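Local coordinates for aldose 1-epimerase (PDB 3NRE), which probably interconverts the alpha and beta anomers of an aldose sugar, at residues A273-P276 with G277-T280; A80-L83 with H84-W88. One frame throughout, in Å; residues are numbered along the deposited sequence.

Contact 1 (A273-P276 with G277-T280); sequences ALAP and GEST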
loop_
_atom_site.group_PDB
_atom_site.type_symbol
_atom_site.label_atom_id
_atom_site.label_comp_id
_atom_site.label_asym_id
_atom_site.label_seq_id
_atom_site.Cartn_x
_atom_site.Cartn_y
_atom_site.Cartn_z
ATOM N N ALA A 273 11.790 13.823 -6.122
ATOM C CA ALA A 273 12.949 14.412 -5.414
ATOM C C ALA A 273 12.482 15.518 -4.492
ATOM O O ALA A 273 11.898 16.506 -4.951
ATOM C CB ALA A 273 13.978 14.977 -6.414
ATOM N N LEU A 274 12.744 15.373 -3.202
ATOM C CA LEU A 274 12.316 16.334 -2.205
ATOM C C LEU A 274 13.537 16.934 -1.561
ATOM O O LEU A 274 14.315 16.210 -0.942
ATOM C CB LEU A 274 11.462 15.667 -1.100
ATOM C CG LEU A 274 10.068 15.163 -1.462
ATOM C CD1 LEU A 274 9.289 14.626 -0.177
ATOM C CD2 LEU A 274 9.266 16.235 -2.249
ATOM N N ALA A 275 13.724 18.253 -1.709
ATOM C CA ALA A 275 14.808 18.939 -1.000
ATOM C C ALA A 275 14.423 18.994 0.470
ATOM O O ALA A 275 13.238 18.822 0.823
ATOM C CB ALA A 275 15.052 20.364 -1.580
ATOM N N PRO A 276 15.397 19.210 1.366
ATOM C CA PRO A 276 14.997 19.435 2.760
ATOM C C PRO A 276 13.904 20.507 2.924
ATOM O O PRO A 276 14.006 21.605 2.342
ATOM C CB PRO A 276 16.297 19.912 3.414
ATOM C CG PRO A 276 17.337 19.298 2.626
ATOM C CD PRO A 276 16.847 19.374 1.196
ATOM N N GLY A 277 12.881 20.172 3.709
ATOM C CA GLY A 277 11.679 20.971 3.868
ATOM C C GLY A 277 10.599 20.862 2.794
ATOM O O GLY A 277 9.513 21.419 2.973
ATOM N N GLU A 278 10.873 20.212 1.665
ATOM C CA GLU A 278 9.847 19.985 0.606
ATOM C C GLU A 278 8.948 18.779 0.913
ATOM O O GLU A 278 9.390 17.838 1.568
ATOM C CB GLU A 278 10.490 19.812 -0.780
ATOM C CG GLU A 278 10.358 21.011 -1.717
ATOM C CD GLU A 278 11.306 20.969 -2.894
ATOM O OE1 GLU A 278 11.896 19.891 -3.169
ATOM O OE2 GLU A 278 11.464 22.017 -3.574
ATOM N N SER A 279 7.701 18.813 0.443
ATOM C CA SER A 279 6.755 17.743 0.744
ATOM C C SER A 279 6.112 17.196 -0.512
ATOM O O SER A 279 6.070 17.856 -1.544
ATOM C CB SER A 279 5.638 18.295 1.631
ATOM O OG SER A 279 6.159 18.881 2.812
ATOM N N THR A 280 5.578 16.004 -0.434
ATOM C CA THR A 280 4.715 15.505 -1.496
ATOM C C THR A 280 3.534 14.769 -0.834
ATOM O O THR A 280 3.674 14.307 0.292
ATOM C CB THR A 280 5.435 14.600 -2.493
ATOM O OG1 THR A 280 4.554 14.363 -3.600
ATOM C CG2 THR A 280 5.852 13.265 -1.865
#
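A type II beta turn from Ala275 to Glu278 carries the chain out of strand 272-274 and into strand 279-290, and two hydrogen bonds between Ala275 and Glu278 close it. The first belongs to the backbone: Glu278 N donates a hydrogen bond to Ala275 O at 2.9 Å. The second comes from a side chain. Glu278 CB starts toward the incoming strand, chi1 at -105° lies off the staggered positions, and the rest of the chain runs extended, which brings the carboxylate over the backbone of Ala275. There Ala275 N donates to Glu278 OE1 over 2.9 Å in an almost straight bond (170° at the hydrogen), reaching the oxygen from above the carboxylate plane. The same oxygen, Glu278 OE1, passes 3.6 Å from Ala275 CB, so the acid end rests against the methyl as well. Pro276 and Gly277 fill the two corner positions; with phi near -50° the proline suits the first, and the positive phi of Gly277 is the one expected at the second, where a beta carbon would run into Pro276 O. The turn joins two sheets of the beta-rich fold: strand 272-274 pairs with strand 142-153, whereas strand 279-290 lies between strands 127-136 and 220-227. Asn136 lies beside this passage, its ND2 bonding Leu274 O and its backbone pairing with Gly277 and Glu278. On the buried side Leu274 lays its branches along the outgoing strand. Leu274 CD1 sits 3.7 Å from Glu278 O and 4.1 Å from the methyl CG2 of Thr280, while Leu274 CD2 comes 3.7 Å from Ser279 O. Ser279 turns its CB away from residues 273-276, and its hydroxyl bonds Thr135 OG1.

Contact 2 (A80-L83 with H84-W88); sequences AHYL and HGDGW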
loop_
_atom_site.group_PDB
_atom_site.type_symbol
_atom_site.label_atom_id
_atom_site.label_comp_id
_atom_site.label_asym_id
_atom_site.label_seq_id
_atom_site.Cartn_x
_atom_site.Cartn_y
_atom_site.Cartn_z
ATOM N N ALA A 80 15.486 -10.176 3.888
ATOM C CA ALA A 80 16.833 -9.630 3.742
ATOM C C ALA A 80 16.836 -8.184 3.264
ATOM O O ALA A 80 17.778 -7.420 3.545
ATOM C CB ALA A 80 17.715 -10.491 2.798
ATOM N N HIS A 81 15.788 -7.805 2.553
ATOM C CA HIS A 81 15.694 -6.436 2.069
ATOM C C HIS A 81 14.870 -5.563 2.980
ATOM O O HIS A 81 13.798 -5.970 3.411
ATOM C CB HIS A 81 15.078 -6.378 0.662
ATOM C CG HIS A 81 16.036 -6.784 -0.398
ATOM N ND1 HIS A 81 16.268 -8.108 -0.719
ATOM C CD2 HIS A 81 16.915 -6.053 -1.125
ATOM C CE1 HIS A 81 17.238 -8.160 -1.616
ATOM N NE2 HIS A 81 17.618 -6.930 -1.910
ATOM N N TYR A 82 15.386 -4.365 3.206
ATOM C CA TYR A 82 14.594 -3.267 3.747
ATOM C C TYR A 82 13.330 -3.175 2.913
ATOM O O TYR A 82 13.392 -3.185 1.669
ATOM C CB TYR A 82 15.399 -1.991 3.681
ATOM C CG TYR A 82 14.672 -0.752 4.162
ATOM C CD1 TYR A 82 13.903 -0.007 3.295
ATOM C CD2 TYR A 82 14.820 -0.297 5.449
ATOM C CE1 TYR A 82 13.253 1.155 3.733
ATOM C CE2 TYR A 82 14.171 0.876 5.877
ATOM C CZ TYR A 82 13.425 1.582 5.005
ATOM O OH TYR A 82 12.823 2.787 5.400
ATOM N N LEU A 83 12.180 -3.129 3.591
ATOM C CA LEU A 83 10.878 -3.270 2.947
ATOM C C LEU A 83 9.890 -2.175 3.380
ATOM O O LEU A 83 9.697 -1.983 4.559
ATOM C CB LEU A 83 10.367 -4.675 3.326
ATOM C CG LEU A 83 9.027 -5.078 2.894
ATOM C CD1 LEU A 83 8.891 -5.100 1.320
ATOM C CD2 LEU A 83 8.577 -6.468 3.452
ATOM N N HIS A 84 9.268 -1.487 2.402
ATOM C CA HIS A 84 8.065 -0.636 2.621
ATOM C C HIS A 84 8.294 0.540 3.544
ATOM O O HIS A 84 7.316 1.092 4.062
ATOM C CB HIS A 84 6.929 -1.484 3.201
ATOM C CG HIS A 84 6.385 -2.493 2.252
ATOM N ND1 HIS A 84 6.310 -2.276 0.894
ATOM C CD2 HIS A 84 5.833 -3.707 2.473
ATOM C CE1 HIS A 84 5.758 -3.323 0.321
ATOM N NE2 HIS A 84 5.458 -4.214 1.254
ATOM N N GLY A 85 9.546 0.969 3.705
ATOM C CA GLY A 85 9.790 2.141 4.533
ATOM C C GLY A 85 9.704 1.864 6.026
ATOM O O GLY A 85 9.841 0.730 6.468
ATOM N N ASP A 86 9.472 2.932 6.813
ATOM C CA ASP A 86 9.429 2.812 8.276
ATOM C C ASP A 86 8.059 3.058 8.884
ATOM O O ASP A 86 7.847 2.724 10.028
ATOM C CB ASP A 86 10.411 3.776 8.932
ATOM C CG ASP A 86 11.673 3.959 8.103
ATOM O OD1 ASP A 86 12.522 2.998 8.044
ATOM O OD2 ASP A 86 11.773 5.070 7.492
ATOM N N GLY A 87 7.185 3.724 8.164
ATOM C CA GLY A 87 5.905 4.102 8.735
ATOM C C GLY A 87 5.113 2.946 9.312
ATOM O O GLY A 87 4.604 3.005 10.450
ATOM N N TRP A 88 5.027 1.882 8.530
ATOM C CA TRP A 88 4.291 0.695 8.948
ATOM C C TRP A 88 4.799 0.019 10.221
ATOM O O TRP A 88 4.088 -0.811 10.779
ATOM C CB TRP A 88 4.198 -0.326 7.795
ATOM C CG TRP A 88 5.518 -0.969 7.395
ATOM C CD1 TRP A 88 6.729 -0.346 7.158
ATOM C CD2 TRP A 88 5.722 -2.349 7.131
ATOM N NE1 TRP A 88 7.655 -1.290 6.765
ATOM C CE2 TRP A 88 7.065 -2.517 6.753
ATOM C CE3 TRP A 88 4.881 -3.459 7.128
ATOM C CZ2 TRP A 88 7.586 -3.752 6.387
ATOM C CZ3 TRP A 88 5.393 -4.691 6.782
ATOM C CH2 TRP A 88 6.740 -4.844 6.433
#
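Tyr82 and Asp86 meet through a hydrogen bond: Tyr82 OH donates to Asp86 OD1 over 2.7 Å. The carboxylate oxygen lies at the ring edge, near its plane, yet the hydroxyl reaches it from above the carboxylate plane, the two flat groups being turned 68° apart. Asp86 OD2 bonds Tyr115 OH, so one carboxylate meets two tyrosine hydroxyls. A phenylalanine in place of Tyr82 would probably leave Asp86 OD1 without this donor and the carboxylate less firmly fixed in rotation. A second polar group gathers at Trp88 NE1, which bonds Gly85 O in the indole plane at 3.0 Å and Leu83 O only weakly. These bonds hold Trp88 against the backbone of Leu83 and Gly85 in the loop between strands 68-71 and 93-97, where the 3-10 segment starting at Gly87 begins. Apolar contact is made by Leu83. With CG anti to the backbone N (chi1 176°), its side chain runs alongside that of His84; Leu83 CD1 then lies over the centre of the imidazole, a CH-pi contact of 3.5 Å from CD1 to the His84 ring centroid. Leu83 CD2 touches Trp88 CH2 at 3.9 Å, the two side chains crossing roughly at right angles. His84 ND1 bonds Asn56 N, and His84 NE2 bonds a PEG molecule, probably from the crystallisation liquor, consistent with a pocket there.

How the contacts relate
Contact 2 comes first along the chain and contact 1 near its end, both within the part of the chain that belongs to the aldose 1-epimerase family. Their centres are about 20 Å apart and their nearest atoms about 13 Å, so they do not touch. Contact 1 lies at the surface, its centre about 21 Å from that of the chain; contact 2 is buried, its centre about 12 Å from the same point. Strand 142-153 links their surroundings: it pairs with strand 272-274 of contact 1 and carries His149, whose ring meets that of His84 in contact 2. Contact 1 is thus a peripheral connection between sheets, contact 2 a buried part of a loop beside what may be a pocket, as the bound PEG suggests.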